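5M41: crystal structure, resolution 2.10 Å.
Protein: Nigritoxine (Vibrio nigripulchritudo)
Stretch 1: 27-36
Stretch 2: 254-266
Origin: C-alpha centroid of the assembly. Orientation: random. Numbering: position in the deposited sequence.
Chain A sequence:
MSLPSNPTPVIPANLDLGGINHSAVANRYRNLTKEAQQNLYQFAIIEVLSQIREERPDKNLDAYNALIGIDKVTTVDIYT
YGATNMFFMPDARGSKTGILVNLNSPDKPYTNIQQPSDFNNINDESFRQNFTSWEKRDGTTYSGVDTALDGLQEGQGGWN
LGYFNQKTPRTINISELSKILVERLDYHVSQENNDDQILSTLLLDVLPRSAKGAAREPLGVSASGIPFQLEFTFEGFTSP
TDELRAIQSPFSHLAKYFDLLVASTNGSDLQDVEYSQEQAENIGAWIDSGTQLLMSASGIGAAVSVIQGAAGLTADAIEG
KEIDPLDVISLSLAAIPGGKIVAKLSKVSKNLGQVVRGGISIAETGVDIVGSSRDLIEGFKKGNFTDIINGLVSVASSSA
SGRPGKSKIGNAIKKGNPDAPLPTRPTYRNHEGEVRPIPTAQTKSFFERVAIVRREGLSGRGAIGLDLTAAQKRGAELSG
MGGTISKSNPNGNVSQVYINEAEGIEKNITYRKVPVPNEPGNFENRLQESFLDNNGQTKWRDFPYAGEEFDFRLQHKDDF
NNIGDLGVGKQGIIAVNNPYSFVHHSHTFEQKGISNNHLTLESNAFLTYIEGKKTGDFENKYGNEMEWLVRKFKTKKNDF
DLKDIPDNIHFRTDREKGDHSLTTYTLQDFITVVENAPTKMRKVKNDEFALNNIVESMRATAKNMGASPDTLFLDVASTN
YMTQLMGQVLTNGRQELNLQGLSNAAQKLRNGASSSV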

ATOM      1  N   ASN A  27      -6.977  26.834   1.057  1.00 35.45           N
ATOM      2  CA  ASN A  27      -7.710  25.915   1.937  1.00 36.76           C
ATOM      3  C   ASN A  27      -6.986  25.580   3.239  1.00 35.90           C
ATOM      4  O   ASN A  27      -7.617  25.571   4.304  1.00 35.98           O
ATOM      5  CB  ASN A  27      -8.098  24.611   1.234  1.00 36.65           C
ATOM      6  CG  ASN A  27      -9.154  24.822   0.164  1.00 41.11           C
ATOM      7  OD1 ASN A  27      -9.865  25.828   0.164  1.00 38.83           O
ATOM      8  ND2 ASN A  27      -9.247  23.874  -0.769  1.00 41.98           N
ATOM      9  N   ARG A  28      -5.686  25.297   3.169  1.00 33.86           N
ATOM     10  CA  ARG A  28      -4.954  25.069   4.410  1.00 34.94           C
ATOM     11  C   ARG A  28      -5.118  26.256   5.363  1.00 34.59           C
ATOM     12  O   ARG A  28      -5.327  26.062   6.575  1.00 36.42           O
ATOM     13  CB  ARG A  28      -3.452  24.805   4.211  1.00 33.75           C
ATOM     14  CG  ARG A  28      -3.057  23.505   3.524  1.00 36.42           C
ATOM     15  CD  ARG A  28      -3.683  22.229   4.084  1.00 33.40           C
ATOM     16  NE  ARG A  28      -3.637  21.987   5.539  1.00 32.45           N
ATOM     17  CZ  ARG A  28      -2.802  21.149   6.162  1.00 32.24           C
ATOM     18  NH1 ARG A  28      -1.817  20.548   5.494  1.00 30.47           N
ATOM     19  NH2 ARG A  28      -2.903  20.950   7.485  1.00 29.69           N
ATOM     20  N   TYR A  29      -5.013  27.466   4.839  1.00 32.92           N
ATOM     21  CA  TYR A  29      -5.028  28.655   5.711  1.00 32.83           C
ATOM     22  C   TYR A  29      -6.437  28.930   6.249  1.00 33.70           C
ATOM     23  O   TYR A  29      -6.634  29.181   7.446  1.00 32.07           O
ATOM     24  CB  TYR A  29      -4.478  29.890   4.985  1.00 33.42           C
ATOM     25  CG  TYR A  29      -4.573  31.107   5.869  1.00 33.29           C
ATOM     26  CD1 TYR A  29      -3.620  31.347   6.848  1.00 32.79           C
ATOM     27  CD2 TYR A  29      -5.664  31.977   5.763  1.00 32.85           C
ATOM     28  CE1 TYR A  29      -3.718  32.445   7.694  1.00 33.10           C
ATOM     29  CE2 TYR A  29      -5.776  33.065   6.599  1.00 32.68           C
ATOM     30  CZ  TYR A  29      -4.799  33.289   7.565  1.00 32.49           C
ATOM     31  OH  TYR A  29      -4.937  34.342   8.413  1.00 31.21           O
ATOM     32  N   ARG A  30      -7.414  28.855   5.349  1.00 34.19           N
ATOM     33  CA  ARG A  30      -8.804  29.138   5.682  1.00 36.63           C
ATOM     34  C   ARG A  30      -9.349  28.134   6.692  1.00 36.66           C
ATOM     35  O   ARG A  30     -10.173  28.473   7.531  1.00 37.81           O
ATOM     36  CB  ARG A  30      -9.678  29.167   4.399  1.00 37.44           C
ATOM     37  CG  ARG A  30      -9.688  30.547   3.732  1.00 39.69           C
ATOM     38  CD  ARG A  30     -10.838  30.713   2.716  1.00 42.54           C
ATOM     39  NE  ARG A  30     -10.751  29.649   1.709  1.00 43.59           N
ATOM     40  CZ  ARG A  30     -10.407  29.810   0.438  1.00 43.29           C
ATOM     41  NH1 ARG A  30     -10.197  31.011  -0.062  1.00 41.61           N
ATOM     42  NH2 ARG A  30     -10.328  28.738  -0.351  1.00 45.68           N
ATOM     43  N   ASN A  31      -8.878  26.900   6.640  1.00 35.98           N
ATOM     44  CA  ASN A  31      -9.385  25.907   7.574  1.00 36.73           C
ATOM     45  C   ASN A  31      -8.735  25.902   8.966  1.00 36.72           C
ATOM     46  O   ASN A  31      -9.150  25.149   9.836  1.00 36.89           O
ATOM     47  CB  ASN A  31      -9.371  24.536   6.925  1.00 41.09           C
ATOM     48  CG  ASN A  31     -10.459  24.412   5.857  1.00 43.71           C
ATOM     49  OD1 ASN A  31     -10.201  24.049   4.728  1.00 45.73           O
ATOM     50  ND2 ASN A  31     -11.663  24.752   6.222  1.00 45.30           N
ATOM     51  N   LEU A  32      -7.735  26.755   9.174  1.00 34.41           N
ATOM     52  CA  LEU A  32      -7.186  26.955  10.515  1.00 33.99           C
ATOM     53  C   LEU A  32      -8.230  27.682  11.352  1.00 35.32           C
ATOM     54  O   LEU A  32      -8.986  28.505  10.827  1.00 33.24           O
ATOM     55  CB  LEU A  32      -5.919  27.814  10.457  1.00 32.11           C
ATOM     56  CG  LEU A  32      -4.714  27.207   9.750  1.00 32.87           C
ATOM     57  CD1 LEU A  32      -3.545  28.203   9.784  1.00 30.73           C
ATOM     58  CD2 LEU A  32      -4.327  25.896  10.460  1.00 32.23           C
ATOM     59  N   THR A  33      -8.275  27.399  12.654  1.00 35.28           N
ATOM     60  CA  THR A  33      -9.104  28.225  13.553  1.00 36.67           C
ATOM     61  C   THR A  33      -8.506  29.645  13.571  1.00 36.02           C
ATOM     62  O   THR A  33      -7.331  29.828  13.238  1.00 33.46           O
ATOM     63  CB  THR A  33      -9.084  27.691  15.002  1.00 36.52           C
ATOM     64  OG1 THR A  33      -7.745  27.752  15.481  1.00 37.28           O
ATOM     65  CG2 THR A  33      -9.610  26.192  15.083  1.00 38.84           C
ATOM     66  N   LYS A  34      -9.305  30.636  13.959  1.00 37.29           N
ATOM     67  CA  LYS A  34      -8.805  32.011  14.155  1.00 38.63           C
ATOM     68  C   LYS A  34      -7.568  32.061  15.058  1.00 36.38           C
ATOM     69  O   LYS A  34      -6.575  32.742  14.742  1.00 33.43           O
ATOM     70  CB  LYS A  34      -9.907  32.899  14.732  1.00 44.92           C
ATOM     71  CG  LYS A  34     -10.793  33.568  13.684  1.00 53.90           C
ATOM     72  CD  LYS A  34     -10.269  34.966  13.323  1.00 61.32           C
ATOM     73  CE  LYS A  34     -10.868  36.066  14.197  1.00 63.64           C
ATOM     74  NZ  LYS A  34      -9.953  37.236  14.270  1.00 61.44           N
ATOM     75  N   GLU A  35      -7.610  31.303  16.149  1.00 35.66           N
ATOM     76  CA  GLU A  35      -6.474  31.203  17.078  1.00 37.23           C
ATOM     77  C   GLU A  35      -5.175  30.735  16.388  1.00 34.38           C
ATOM     78  O   GLU A  35      -4.101  31.321  16.595  1.00 32.82           O
ATOM     79  CB  GLU A  35      -6.841  30.263  18.247  1.00 40.72           C
ATOM     80  CG  GLU A  35      -5.751  30.146  19.312  1.00 46.25           C
ATOM     81  CD  GLU A  35      -5.984  29.034  20.367  1.00 52.85           C
ATOM     82  OE1 GLU A  35      -7.057  28.365  20.403  1.00 53.29           O
ATOM     83  OE2 GLU A  35      -5.053  28.812  21.171  1.00 55.43           O
ATOM     84  N   ALA A  36      -5.281  29.663  15.601  1.00 33.50           N
ATOM     85  CA  ALA A  36      -4.154  29.123  14.814  1.00 33.14           C
ATOM     86  C   ALA A  36      -3.643  30.122  13.756  1.00 32.21           C
ATOM     87  O   ALA A  36      -2.443  30.205  13.524  1.00 31.01           O
ATOM     88  CB  ALA A  36      -4.543  27.812  14.147  1.00 33.45           C
ATOM     89  N   LEU A 254       5.828  22.468   4.315  1.00 36.79           N
ATOM     90  CA  LEU A 254       4.778  23.409   4.631  1.00 35.99           C
ATOM     91  C   LEU A 254       3.480  22.690   5.056  1.00 36.43           C
ATOM     92  O   LEU A 254       2.809  23.123   5.993  1.00 36.80           O
ATOM     93  CB  LEU A 254       4.554  24.335   3.437  1.00 36.66           C
ATOM     94  CG  LEU A 254       3.475  25.408   3.519  1.00 38.12           C
ATOM     95  CD1 LEU A 254       3.784  26.347   4.695  1.00 37.70           C
ATOM     96  CD2 LEU A 254       3.395  26.177   2.209  1.00 37.03           C
ATOM     97  N   ALA A 255       3.113  21.591   4.387  1.00 35.89           N
ATOM     98  CA  ALA A 255       1.980  20.799   4.902  1.00 34.42           C
ATOM     99  C   ALA A 255       2.237  20.316   6.353  1.00 34.05           C
ATOM    100  O   ALA A 255       1.321  20.299   7.210  1.00 33.84           O
ATOM    101  CB  ALA A 255       1.693  19.612   3.996  1.00 33.58           C
ATOM    102  N   LYS A 256       3.468  19.923   6.639  1.00 33.75           N
ATOM    103  CA  LYS A 256       3.810  19.560   8.036  1.00 34.98           C
ATOM    104  C   LYS A 256       3.570  20.755   8.980  1.00 33.69           C
ATOM    105  O   LYS A 256       3.017  20.601  10.063  1.00 32.33           O
ATOM    106  CB  LYS A 256       5.248  19.040   8.154  1.00 35.95           C
ATOM    107  CG  LYS A 256       5.622  18.572   9.570  1.00 39.29           C
ATOM    108  CD  LYS A 256       7.061  18.040   9.689  1.00 41.83           C
ATOM    109  CE  LYS A 256       8.072  19.158   9.466  1.00 45.73           C
ATOM    110  NZ  LYS A 256       9.433  18.661   9.120  1.00 48.59           N
ATOM    111  N   TYR A 257       3.937  21.956   8.551  1.00 34.24           N
ATOM    112  CA  TYR A 257       3.730  23.134   9.398  1.00 33.59           C
ATOM    113  C   TYR A 257       2.226  23.424   9.601  1.00 33.98           C
ATOM    114  O   TYR A 257       1.771  23.647  10.727  1.00 32.97           O
ATOM    115  CB  TYR A 257       4.457  24.375   8.838  1.00 33.43           C
ATOM    116  CG  TYR A 257       4.301  25.581   9.753  1.00 34.19           C
ATOM    117  CD1 TYR A 257       4.548  25.458  11.131  1.00 33.47           C
ATOM    118  CD2 TYR A 257       3.902  26.843   9.255  1.00 33.26           C
ATOM    119  CE1 TYR A 257       4.406  26.551  11.984  1.00 34.21           C
ATOM    120  CE2 TYR A 257       3.754  27.934  10.110  1.00 32.46           C
ATOM    121  CZ  TYR A 257       4.012  27.776  11.470  1.00 33.66           C
ATOM    122  OH  TYR A 257       3.866  28.828  12.344  1.00 33.51           O
ATOM    123  N   PHE A 258       1.452  23.388   8.515  1.00 32.44           N
ATOM    124  CA  PHE A 258       0.027  23.546   8.664  1.00 32.56           C
ATOM    125  C   PHE A 258      -0.574  22.495   9.590  1.00 32.97           C
ATOM    126  O   PHE A 258      -1.411  22.827  10.416  1.00 32.29           O
ATOM    127  CB  PHE A 258      -0.661  23.495   7.308  1.00 31.45           C
ATOM    128  CG  PHE A 258      -0.691  24.821   6.602  1.00 31.40           C
ATOM    129  CD1 PHE A 258      -1.407  25.903   7.138  1.00 30.83           C
ATOM    130  CD2 PHE A 258      -0.009  24.992   5.399  1.00 31.29           C
ATOM    131  CE1 PHE A 258      -1.444  27.132   6.469  1.00 30.83           C
ATOM    132  CE2 PHE A 258      -0.058  26.206   4.715  1.00 33.04           C
ATOM    133  CZ  PHE A 258      -0.781  27.278   5.248  1.00 32.50           C
ATOM    134  N   ASP A 259      -0.133  21.241   9.464  1.00 32.27           N
ATOM    135  CA  ASP A 259      -0.631  20.164  10.330  1.00 33.45           C
ATOM    136  C   ASP A 259      -0.324  20.491  11.807  1.00 34.05           C
ATOM    137  O   ASP A 259      -1.125  20.225  12.705  1.00 34.44           O
ATOM    138  CB  ASP A 259       0.052  18.831   9.993  1.00 33.25           C
ATOM    139  CG  ASP A 259      -0.401  18.226   8.664  1.00 35.30           C
ATOM    140  OD1 ASP A 259      -1.381  18.713   8.047  1.00 34.99           O
ATOM    141  OD2 ASP A 259       0.277  17.250   8.220  1.00 36.15           O
ATOM    142  N   LEU A 260       0.876  21.010  12.053  1.00 33.58           N
ATOM    143  CA  LEU A 260       1.276  21.386  13.408  1.00 34.01           C
ATOM    144  C   LEU A 260       0.379  22.491  13.979  1.00 33.62           C
ATOM    145  O   LEU A 260      -0.014  22.443  15.155  1.00 33.70           O
ATOM    146  CB  LEU A 260       2.754  21.818  13.431  1.00 35.02           C
ATOM    147  CG  LEU A 260       3.225  22.247  14.845  1.00 39.56           C
ATOM    148  CD1 LEU A 260       4.648  21.826  15.118  1.00 41.47           C
ATOM    149  CD2 LEU A 260       3.077  23.757  15.049  1.00 39.02           C
ATOM    150  N   LEU A 261       0.086  23.500  13.157  1.00 32.27           N
ATOM    151  CA  LEU A 261      -0.785  24.607  13.591  1.00 33.05           C
ATOM    152  C   LEU A 261      -2.192  24.113  13.938  1.00 34.24           C
ATOM    153  O   LEU A 261      -2.808  24.606  14.875  1.00 33.01           O
ATOM    154  CB  LEU A 261      -0.875  25.706  12.533  1.00 31.16           C
ATOM    155  CG  LEU A 261       0.396  26.534  12.279  1.00 33.44           C
ATOM    156  CD1 LEU A 261       0.203  27.435  11.068  1.00 31.08           C
ATOM    157  CD2 LEU A 261       0.717  27.388  13.504  1.00 34.66           C
ATOM    158  N   VAL A 262      -2.694  23.146  13.169  1.00 34.61           N
ATOM    159  CA  VAL A 262      -3.978  22.522  13.516  1.00 36.00           C
ATOM    160  C   VAL A 262      -3.840  21.766  14.851  1.00 37.12           C
ATOM    161  O   VAL A 262      -4.690  21.905  15.729  1.00 36.64           O
ATOM    162  CB  VAL A 262      -4.500  21.608  12.387  1.00 35.10           C
ATOM    163  CG1 VAL A 262      -5.764  20.850  12.825  1.00 36.57           C
ATOM    164  CG2 VAL A 262      -4.807  22.426  11.120  1.00 33.72           C
ATOM    165  N   ALA A 263      -2.782  20.966  15.005  1.00 37.54           N
ATOM    166  CA  ALA A 263      -2.585  20.243  16.280  1.00 40.34           C
ATOM    167  C   ALA A 263      -2.427  21.191  17.448  1.00 42.10           C
ATOM    168  O   ALA A 263      -2.813  20.846  18.553  1.00 44.86           O
ATOM    169  CB  ALA A 263      -1.402  19.271  16.224  1.00 39.39           C
ATOM    170  N   SER A 264      -1.882  22.386  17.215  1.00 41.18           N
ATOM    171  CA  SER A 264      -1.673  23.319  18.322  1.00 44.50           C
ATOM    172  C   SER A 264      -2.992  23.791  18.915  1.00 45.79           C
ATOM    173  O   SER A 264      -3.056  24.085  20.101  1.00 50.77           O
ATOM    174  CB  SER A 264      -0.830  24.537  17.913  1.00 41.86           C
ATOM    175  OG  SER A 264      -1.627  25.433  17.146  1.00 44.21           O
ATOM    176  N   THR A 265      -4.041  23.853  18.108  1.00 45.45           N
ATOM    177  CA  THR A 265      -5.330  24.345  18.591  1.00 48.96           C
ATOM    178  C   THR A 265      -6.376  23.227  18.742  1.00 54.13           C
ATOM    179  O   THR A 265      -7.547  23.506  18.954  1.00 56.20           O
ATOM    180  CB  THR A 265      -5.861  25.518  17.725  1.00 49.56           C
ATOM    181  OG1 THR A 265      -5.974  25.095  16.365  1.00 52.79           O
ATOM    182  CG2 THR A 265      -4.906  26.728  17.778  1.00 45.66           C
ATOM    183  N   ASN A 266      -5.934  21.975  18.620  1.00 63.42           N
ATOM    184  CA  ASN A 266      -6.700  20.755  18.977  1.00 77.88           C
ATOM    185  C   ASN A 266      -6.651  19.615  17.960  1.00 81.68           C
ATOM    186  O   ASN A 266      -7.056  19.797  16.817  1.00 82.43           O
ATOM    187  CB  ASN A 266      -8.164  21.051  19.331  1.00 86.40           C
ATOM    188  CG  ASN A 266      -8.428  20.987  20.822  1.00 88.17           C
ATOM    189  OD1 ASN A 266      -7.856  20.164  21.531  1.00 90.58           O
ATOM    190  ND2 ASN A 266      -9.316  21.853  21.302  1.00 94.46           N
TER
HETATM  191  O   HOH W   1      -6.639  25.232  13.356  1.00 30.12           O
HETATM  192  O   HOH W   2      -2.575  27.251  20.644  1.00 52.81           O

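The contact between these two stretches of nigritoxine, more than two hundred residues apart in sequence, illustrates a common packing solution: a buried arginine that joins a salt bridge to an apolar core, with polar threonines near the helix ends. Arg28 carries the largest share of the 568 Å² buried. Its CA-to-CB bond points toward the second helix, and three successive m rotamers fold the chain back along that surface, where it sits as a knob among Ala255, Phe258, Asp259 and Val262. The two ends of this side chain do different work. Near the backbone, Arg28 CB lies over the face of the Phe258 ring, 3.5 Å from its centroid and almost on the ring normal, a CH-pi contact. At the tip, Arg28 NH2 donates to Asp259 OD1 at 2.8 Å, forming a salt bridge that offsets the cost of burying the charge; a weak bond from Arg28 NH1 reaches the same OD1 at 3.2 Å. Asp259 can serve although its CA-to-CB bond points away, because its carboxylate comes nearer. Phe258 CB lies over one face of the guanidinium, 3.4 Å from Arg28 CZ, while Asp259 OD1 lies at its edge.

Leu32 extends the apolar layer. Its CD1 meets the edge of the Phe258 ring, 4.1 Å from CE1, and its CD2 packs 3.6 Å from Val262 CG2 and 4.0 Å from Leu261 CB. Beyond the turn, Ala36 suits a close approach: its small side chain lets CB come within 3.7 Å of Leu261 O.

Thr33 caps the helix that follows, its OG1 accepting from Ala36 N at 3.1 Å. Water 1 joins the stretches here, accepting from Thr33 N at 2.8 Å and hydrogen bonding with Thr265 OG1 at 3.1 Å. The methyl of Thr265 packs against the start of the helix, CG2 lying 3.7 Å from Ala36 N.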